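Local coordinates for thymidylate synthase A (Bacillus subtilis, PDB 1BSF), which catalyses the reductive methylation of dUMP to dTMP with 5,10-methylenetetrahydrofolate as methyl donor and reductant, supplying a precursor for DNA synthesis, at residues V54-T59 and I264-G269; A63-I68 and F256-F261. All coordinates share one frame; numbering follows the deposited sequence.

Contact 1. Residues V54-T59 and I264-G269; sequences VPILTT and INYKHG
Two irregular loops run side by side here, one leading from strand 39-49 to helix 64-77 and the other following strand 261-262, and Tyr266 of the second reaches across to Ile56 and Leu57 of the first. Its hydroxyl donates to Leu57 O, with OH and O 2.6 Å apart and a C=O...donor angle of 165°; the acceptor lies at the edge of the phenol, in the ring plane. CG of Tyr266 stands anti to the backbone N (chi1 180°), which carries the ring over to the facing loop. Ile56 comes from the opposite direction, and its CG1 lies 3.6 Å from Tyr266 CZ. Within the later loop, the imidazole of His268 places CD2 3.4 Å above the centre of the tyrosine ring. ND1 of that imidazole donates nearly straight to Gly269 O at 3.2 Å, in the carbonyl plane on a lone pair, while NE2 bonds to Lys61 NZ; together these bonds probably limit rotation of the imidazole. Around this seam, Thr58 OG1 bonds to Asp4 and to Phe239 N, and Leu57 rests on Phe3 and Tyr7 of helix 3-17 and on Pro189 of helix 188-206.

Contact 2. Residues A63-I68 and F256-F261; sequences AWKTAI and FTIDDF
Ile258 and Phe261 pack against the start of helix 64-77, at whose N-cap position Ala63 stands. The segment 256-261 folds as a type I beta turn from Thr257 to Asp260, closed by the backbone bond from Asp260 N to Thr257 O. Near its start Phe256 packs on Ile246, and its carbonyl O is hydrogen-bonded to Gln76 NE2, further along helix 64-77. In Ile258, which follows, CG1 is anti to the backbone N (chi1 -164°) and the chain then turns at chi2 (50°), which brings CD1 to Ile68 CG2 at 3.4 Å, a tight fit for two methyl carbons. The aliphatic part of Lys65 crosses Ile258 at about a right angle, its CD 4.2 Å from Ile258 CG1. At Phe261 the same methyl of Ile68 is used again: CG2 lies 3.4 Å from Phe261 CD2, while Ile68 CD1 reaches Phe261 CB at 3.5 Å. Both branches of the isoleucine therefore engage the phenylalanine. The backbone of Phe261 takes part as well, since its O sits at the edge of the Trp64 indole, in the ring plane and 3.4 Å from CH2. Lys65 CG lies over one face of that indole, offset toward its rim. With no hydrogen bond between the segments, the junction probably rests mainly on hydrophobic burial, with perhaps a small electrostatic gain where the C-H edge of the indole faces Phe261 O.

In the fold
Along the chain the four segments come in the order 54-59, 63-68, 256-261, 264-269; contact 1 joins the outer pair and contact 2 the inner pair. The contacts lie about 15 Å apart, centre to centre. The early pair leads from the loop after strand 39-49 into helix 64-77; the late pair spans the region around strand 261-262, which pairs with strand 245-246. Helix 188-206 touches both contacts, through Pro189 at contact 1 and Met201 at contact 2. The two contacts thus join an early part of the single thymidylate synthase fold to a late one along this helix, which also carries Asn191, predicted to bind dUMP at a site shared between the two subunits.

Contact 1. Residues V54-T59 and I264-G269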
ATOM      1  N   VAL A  54       7.314 -18.226  13.474  1.00 16.59           N
ATOM      2  CA  VAL A  54       8.116 -17.066  13.090  1.00 16.69           C
ATOM      3  C   VAL A  54       8.465 -17.101  11.599  1.00 17.77           C
ATOM      4  O   VAL A  54       9.041 -18.075  11.112  1.00 19.71           O
ATOM      5  CB  VAL A  54       9.439 -17.015  13.927  1.00 21.99           C
ATOM      6  CG1 VAL A  54      10.565 -16.360  13.131  1.00 16.18           C
ATOM      7  CG2 VAL A  54       9.199 -16.267  15.233  1.00 17.58           C
ATOM      8  N   PRO A  55       8.131 -16.030  10.855  1.00 15.26           N
ATOM      9  CA  PRO A  55       8.465 -16.056   9.428  1.00 15.65           C
ATOM     10  C   PRO A  55       9.959 -15.796   9.243  1.00 11.36           C
ATOM     11  O   PRO A  55      10.398 -14.649   9.215  1.00 16.02           O
ATOM     12  CB  PRO A  55       7.614 -14.939   8.838  1.00  7.40           C
ATOM     13  CG  PRO A  55       7.458 -13.984   9.950  1.00  7.43           C
ATOM     14  CD  PRO A  55       7.470 -14.771  11.237  1.00  9.34           C
ATOM     15  N   ILE A  56      10.729 -16.866   9.110  1.00 10.06           N
ATOM     16  CA  ILE A  56      12.169 -16.735   8.942  1.00 10.76           C
ATOM     17  C   ILE A  56      12.725 -17.857   8.075  1.00 11.47           C
ATOM     18  O   ILE A  56      12.323 -19.010   8.204  1.00 13.42           O
ATOM     19  CB  ILE A  56      12.879 -16.766  10.321  1.00  9.33           C
ATOM     20  CG1 ILE A  56      14.399 -16.715  10.144  1.00  8.01           C
ATOM     21  CG2 ILE A  56      12.496 -18.029  11.067  1.00  3.14           C
ATOM     22  CD1 ILE A  56      15.005 -15.388  10.528  1.00 12.11           C
ATOM     23  N   LEU A  57      13.661 -17.511   7.197  1.00 14.59           N
ATOM     24  CA  LEU A  57      14.292 -18.491   6.320  1.00 13.75           C
ATOM     25  C   LEU A  57      15.046 -19.532   7.152  1.00 16.72           C
ATOM     26  O   LEU A  57      15.665 -19.208   8.170  1.00 20.00           O
ATOM     27  CB  LEU A  57      15.284 -17.801   5.383  1.00 16.49           C
ATOM     28  CG  LEU A  57      14.856 -17.251   4.024  1.00 12.41           C
ATOM     29  CD1 LEU A  57      16.001 -16.432   3.447  1.00 18.13           C
ATOM     30  CD2 LEU A  57      14.486 -18.380   3.076  1.00 19.04           C
ATOM     31  N   THR A  58      14.992 -20.784   6.715  1.00 12.62           N
ATOM     32  CA  THR A  58      15.686 -21.860   7.409  1.00 16.04           C
ATOM     33  C   THR A  58      16.667 -22.505   6.438  1.00 13.57           C
ATOM     34  O   THR A  58      17.390 -23.433   6.796  1.00 12.00           O
ATOM     35  CB  THR A  58      14.701 -22.935   7.924  1.00 15.20           C
ATOM     36  OG1 THR A  58      14.461 -23.900   6.890  1.00 19.08           O
ATOM     37  CG2 THR A  58      13.378 -22.293   8.335  1.00 22.34           C
ATOM     38  N   THR A  59      16.666 -22.019   5.197  1.00 12.20           N
ATOM     39  CA  THR A  59      17.581 -22.524   4.177  1.00 15.65           C
ATOM     40  C   THR A  59      18.752 -21.552   4.111  1.00 17.90           C
ATOM     41  O   THR A  59      19.561 -21.583   3.184  1.00 22.90           O
ATOM     42  CB  THR A  59      16.932 -22.591   2.782  1.00 11.13           C
ATOM     43  OG1 THR A  59      16.626 -21.259   2.336  1.00  8.99           O
ATOM     44  CG2 THR A  59      15.677 -23.454   2.818  1.00  6.32           C
ATOM     45  N   ILE A 264      15.021 -19.149  19.792  1.00 21.14           N
ATOM     46  CA  ILE A 264      15.366 -20.440  20.375  1.00 22.13           C
ATOM     47  C   ILE A 264      15.318 -21.654  19.443  1.00 24.76           C
ATOM     48  O   ILE A 264      14.300 -21.949  18.811  1.00 27.11           O
ATOM     49  CB  ILE A 264      14.497 -20.702  21.630  1.00 23.06           C
ATOM     50  CG1 ILE A 264      14.998 -19.830  22.791  1.00 27.54           C
ATOM     51  CG2 ILE A 264      14.556 -22.170  22.015  1.00 23.62           C
ATOM     52  CD1 ILE A 264      13.935 -19.467  23.818  1.00 28.12           C
ATOM     53  N   ASN A 265      16.439 -22.366  19.384  1.00 26.92           N
ATOM     54  CA  ASN A 265      16.569 -23.544  18.540  1.00 29.09           C
ATOM     55  C   ASN A 265      16.303 -23.168  17.087  1.00 24.63           C
ATOM     56  O   ASN A 265      15.304 -23.584  16.489  1.00 22.48           O
ATOM     57  CB  ASN A 265      15.596 -24.634  18.987  1.00 34.48           C
ATOM     58  CG  ASN A 265      15.584 -25.819  18.046  1.00 39.55           C
ATOM     59  OD1 ASN A 265      16.635 -26.380  17.722  1.00 37.21           O
ATOM     60  ND2 ASN A 265      14.394 -26.202  17.591  1.00 41.31           N
ATOM     61  N   TYR A 266      17.212 -22.367  16.535  1.00 21.63           N
ATOM     62  CA  TYR A 266      17.120 -21.907  15.157  1.00 18.30           C
ATOM     63  C   TYR A 266      18.058 -22.698  14.252  1.00 20.45           C
ATOM     64  O   TYR A 266      19.274 -22.490  14.238  1.00 21.52           O
ATOM     65  CB  TYR A 266      17.444 -20.409  15.077  1.00  6.54           C
ATOM     66  CG  TYR A 266      17.386 -19.794  13.689  1.00  7.89           C
ATOM     67  CD1 TYR A 266      16.708 -20.418  12.639  1.00 14.63           C
ATOM     68  CD2 TYR A 266      17.985 -18.563  13.435  1.00 11.17           C
ATOM     69  CE1 TYR A 266      16.635 -19.826  11.374  1.00 18.69           C
ATOM     70  CE2 TYR A 266      17.916 -17.961  12.178  1.00 13.93           C
ATOM     71  CZ  TYR A 266      17.244 -18.593  11.158  1.00 17.24           C
ATOM     72  OH  TYR A 266      17.185 -17.997   9.920  1.00 21.14           O
ATOM     73  N   LYS A 267      17.470 -23.625  13.507  1.00 21.90           N
ATOM     74  CA  LYS A 267      18.204 -24.447  12.562  1.00 21.42           C
ATOM     75  C   LYS A 267      18.080 -23.767  11.205  1.00 21.50           C
ATOM     76  O   LYS A 267      16.967 -23.453  10.751  1.00 20.14           O
ATOM     77  CB  LYS A 267      17.597 -25.849  12.500  1.00 23.35           C
ATOM     78  CG  LYS A 267      18.369 -26.894  13.279  1.00 29.93           C
ATOM     79  CD  LYS A 267      17.749 -27.162  14.641  1.00 32.76           C
ATOM     80  CE  LYS A 267      18.769 -27.795  15.595  1.00 43.26           C
ATOM     81  NZ  LYS A 267      19.381 -29.070  15.094  1.00 42.36           N
ATOM     82  N   HIS A 268      19.221 -23.503  10.576  1.00 20.24           N
ATOM     83  CA  HIS A 268      19.230 -22.867   9.266  1.00 21.31           C
ATOM     84  C   HIS A 268      20.330 -23.441   8.384  1.00 22.35           C
ATOM     85  O   HIS A 268      21.224 -24.135   8.861  1.00 14.81           O
ATOM     86  CB  HIS A 268      19.395 -21.343   9.390  1.00 20.59           C
ATOM     87  CG  HIS A 268      20.498 -20.918  10.306  1.00 21.06           C
ATOM     88  ND1 HIS A 268      21.821 -21.225  10.073  1.00 18.02           N
ATOM     89  CD2 HIS A 268      20.476 -20.185  11.445  1.00 22.08           C
ATOM     90  CE1 HIS A 268      22.567 -20.697  11.028  1.00 23.59           C
ATOM     91  NE2 HIS A 268      21.776 -20.060  11.873  1.00 20.16           N
ATOM     92  N   GLY A 269      20.245 -23.148   7.091  1.00 25.99           N
ATOM     93  CA  GLY A 269      21.224 -23.644   6.144  1.00 25.52           C
ATOM     94  C   GLY A 269      22.621 -23.083   6.313  1.00 24.84           C
ATOM     95  O   GLY A 269      22.948 -22.485   7.339  1.00 23.22           O
TER

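Contact 2. Residues A63-I68 and F256-F261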
ATOM      1  N   ALA A  63      19.786 -12.022   9.419  1.00 12.41           N
ATOM      2  CA  ALA A  63      20.401 -11.117  10.372  1.00 15.78           C
ATOM      3  C   ALA A  63      19.381 -10.832  11.462  1.00 16.43           C
ATOM      4  O   ALA A  63      19.147  -9.678  11.816  1.00 21.30           O
ATOM      5  CB  ALA A  63      20.790  -9.820   9.673  1.00 14.65           C
ATOM      6  N   TRP A  64      18.775 -11.890  11.986  1.00 17.93           N
ATOM      7  CA  TRP A  64      17.760 -11.763  13.020  1.00 22.92           C
ATOM      8  C   TRP A  64      18.107 -10.775  14.134  1.00 24.25           C
ATOM      9  O   TRP A  64      17.217 -10.144  14.703  1.00 25.99           O
ATOM     10  CB  TRP A  64      17.437 -13.145  13.603  1.00 28.22           C
ATOM     11  CG  TRP A  64      18.334 -13.575  14.711  1.00 28.78           C
ATOM     12  CD1 TRP A  64      19.466 -14.330  14.603  1.00 31.44           C
ATOM     13  CD2 TRP A  64      18.182 -13.271  16.099  1.00 28.68           C
ATOM     14  NE1 TRP A  64      20.029 -14.510  15.843  1.00 31.43           N
ATOM     15  CE2 TRP A  64      19.261 -13.870  16.777  1.00 29.82           C
ATOM     16  CE3 TRP A  64      17.237 -12.545  16.835  1.00 27.99           C
ATOM     17  CZ2 TRP A  64      19.421 -13.769  18.161  1.00 32.66           C
ATOM     18  CZ3 TRP A  64      17.398 -12.445  18.213  1.00 27.62           C
ATOM     19  CH2 TRP A  64      18.483 -13.053  18.859  1.00 28.48           C
ATOM     20  N   LYS A  65      19.394 -10.628  14.441  1.00 25.54           N
ATOM     21  CA  LYS A  65      19.826  -9.698  15.490  1.00 25.25           C
ATOM     22  C   LYS A  65      19.930  -8.280  14.938  1.00 22.96           C
ATOM     23  O   LYS A  65      19.332  -7.340  15.474  1.00 22.47           O
ATOM     24  CB  LYS A  65      21.184 -10.124  16.054  1.00 21.99           C
ATOM     25  CG  LYS A  65      21.100 -10.789  17.419  1.00 27.91           C
ATOM     26  CD  LYS A  65      21.497  -9.825  18.535  1.00 28.44           C
ATOM     27  CE  LYS A  65      21.576 -10.537  19.884  1.00 29.03           C
ATOM     28  NZ  LYS A  65      22.051 -11.951  19.760  1.00 29.54           N
ATOM     29  N   THR A  66      20.704  -8.136  13.868  1.00 23.38           N
ATOM     30  CA  THR A  66      20.898  -6.848  13.219  1.00 17.52           C
ATOM     31  C   THR A  66      19.543  -6.325  12.769  1.00 17.08           C
ATOM     32  O   THR A  66      19.346  -5.113  12.638  1.00 19.57           O
ATOM     33  CB  THR A  66      21.809  -6.972  11.973  1.00 14.33           C
ATOM     34  OG1 THR A  66      22.797  -7.989  12.186  1.00 13.08           O
ATOM     35  CG2 THR A  66      22.501  -5.653  11.687  1.00 11.36           C
ATOM     36  N   ALA A  67      18.616  -7.257  12.544  1.00 18.20           N
ATOM     37  CA  ALA A  67      17.255  -6.956  12.090  1.00 14.29           C
ATOM     38  C   ALA A  67      16.400  -6.292  13.154  1.00 13.88           C
ATOM     39  O   ALA A  67      15.751  -5.278  12.896  1.00 16.56           O
ATOM     40  CB  ALA A  67      16.585  -8.229  11.622  1.00 10.16           C
ATOM     41  N   ILE A  68      16.378  -6.873  14.347  1.00 14.84           N
ATOM     42  CA  ILE A  68      15.608  -6.302  15.446  1.00 14.64           C
ATOM     43  C   ILE A  68      16.287  -5.008  15.916  1.00 18.98           C
ATOM     44  O   ILE A  68      15.614  -4.045  16.308  1.00 20.48           O
ATOM     45  CB  ILE A  68      15.493  -7.304  16.630  1.00 10.84           C
ATOM     46  CG1 ILE A  68      14.417  -8.353  16.324  1.00 11.56           C
ATOM     47  CG2 ILE A  68      15.134  -6.574  17.907  1.00  3.60           C
ATOM     48  CD1 ILE A  68      14.332  -9.472  17.350  1.00 10.70           C
ATOM     49  N   PHE A 256      11.527  -2.173  25.779  1.00 26.95           N
ATOM     50  CA  PHE A 256      12.193  -3.244  25.050  1.00 18.36           C
ATOM     51  C   PHE A 256      13.641  -2.904  24.726  1.00 17.20           C
ATOM     52  O   PHE A 256      13.972  -1.767  24.404  1.00 10.55           O
ATOM     53  CB  PHE A 256      11.449  -3.535  23.741  1.00 21.74           C
ATOM     54  CG  PHE A 256      10.153  -4.276  23.924  1.00 17.70           C
ATOM     55  CD1 PHE A 256      10.147  -5.608  24.331  1.00 18.93           C
ATOM     56  CD2 PHE A 256       8.936  -3.636  23.716  1.00 19.34           C
ATOM     57  CE1 PHE A 256       8.947  -6.287  24.532  1.00 17.50           C
ATOM     58  CE2 PHE A 256       7.733  -4.308  23.913  1.00 17.67           C
ATOM     59  CZ  PHE A 256       7.739  -5.634  24.322  1.00 11.09           C
ATOM     60  N   THR A 257      14.501  -3.914  24.804  1.00 20.18           N
ATOM     61  CA  THR A 257      15.916  -3.758  24.507  1.00 19.84           C
ATOM     62  C   THR A 257      16.325  -4.974  23.697  1.00 23.94           C
ATOM     63  O   THR A 257      15.644  -6.003  23.730  1.00 21.79           O
ATOM     64  CB  THR A 257      16.748  -3.724  25.785  1.00 15.20           C
ATOM     65  OG1 THR A 257      16.258  -4.722  26.686  1.00 18.61           O
ATOM     66  CG2 THR A 257      16.657  -2.360  26.442  1.00 10.67           C
ATOM     67  N   ILE A 258      17.436  -4.868  22.977  1.00 27.01           N
ATOM     68  CA  ILE A 258      17.895  -5.985  22.164  1.00 28.65           C
ATOM     69  C   ILE A 258      18.147  -7.218  23.009  1.00 29.45           C
ATOM     70  O   ILE A 258      18.449  -8.283  22.481  1.00 37.65           O
ATOM     71  CB  ILE A 258      19.194  -5.640  21.404  1.00 28.03           C
ATOM     72  CG1 ILE A 258      19.421  -6.647  20.276  1.00 29.90           C
ATOM     73  CG2 ILE A 258      20.369  -5.653  22.355  1.00 30.95           C
ATOM     74  CD1 ILE A 258      18.199  -6.867  19.367  1.00 30.14           C
ATOM     75  N   ASP A 259      18.015  -7.079  24.325  1.00 30.46           N
ATOM     76  CA  ASP A 259      18.252  -8.199  25.232  1.00 29.94           C
ATOM     77  C   ASP A 259      16.977  -8.958  25.621  1.00 25.28           C
ATOM     78  O   ASP A 259      17.024  -9.922  26.389  1.00 21.63           O
ATOM     79  CB  ASP A 259      18.970  -7.693  26.488  1.00 33.96           C
ATOM     80  CG  ASP A 259      20.439  -7.382  26.235  1.00 36.90           C
ATOM     81  OD1 ASP A 259      21.073  -8.102  25.434  1.00 38.61           O
ATOM     82  OD2 ASP A 259      20.958  -6.420  26.840  1.00 39.14           O
ATOM     83  N   ASP A 260      15.842  -8.522  25.087  1.00 23.74           N
ATOM     84  CA  ASP A 260      14.569  -9.164  25.387  1.00 21.39           C
ATOM     85  C   ASP A 260      14.182 -10.103  24.249  1.00 21.35           C
ATOM     86  O   ASP A 260      13.187 -10.826  24.339  1.00 20.33           O
ATOM     87  CB  ASP A 260      13.476  -8.109  25.601  1.00 18.31           C
ATOM     88  CG  ASP A 260      13.658  -7.323  26.898  1.00 23.64           C
ATOM     89  OD1 ASP A 260      14.664  -7.541  27.603  1.00 19.96           O
ATOM     90  OD2 ASP A 260      12.792  -6.478  27.218  1.00 24.30           O
ATOM     91  N   PHE A 261      14.980 -10.104  23.185  1.00 22.54           N
ATOM     92  CA  PHE A 261      14.704 -10.964  22.035  1.00 25.90           C
ATOM     93  C   PHE A 261      15.731 -12.081  21.858  1.00 29.49           C
ATOM     94  O   PHE A 261      16.926 -11.825  21.672  1.00 29.38           O
ATOM     95  CB  PHE A 261      14.627 -10.118  20.764  1.00 23.49           C
ATOM     96  CG  PHE A 261      13.638  -9.004  20.855  1.00 22.30           C
ATOM     97  CD1 PHE A 261      12.282  -9.279  20.948  1.00 24.84           C
ATOM     98  CD2 PHE A 261      14.063  -7.685  20.908  1.00 26.23           C
ATOM     99  CE1 PHE A 261      11.361  -8.263  21.096  1.00 24.20           C
ATOM    100  CE2 PHE A 261      13.153  -6.651  21.057  1.00 26.97           C
ATOM    101  CZ  PHE A 261      11.794  -6.941  21.153  1.00 30.50           C
TER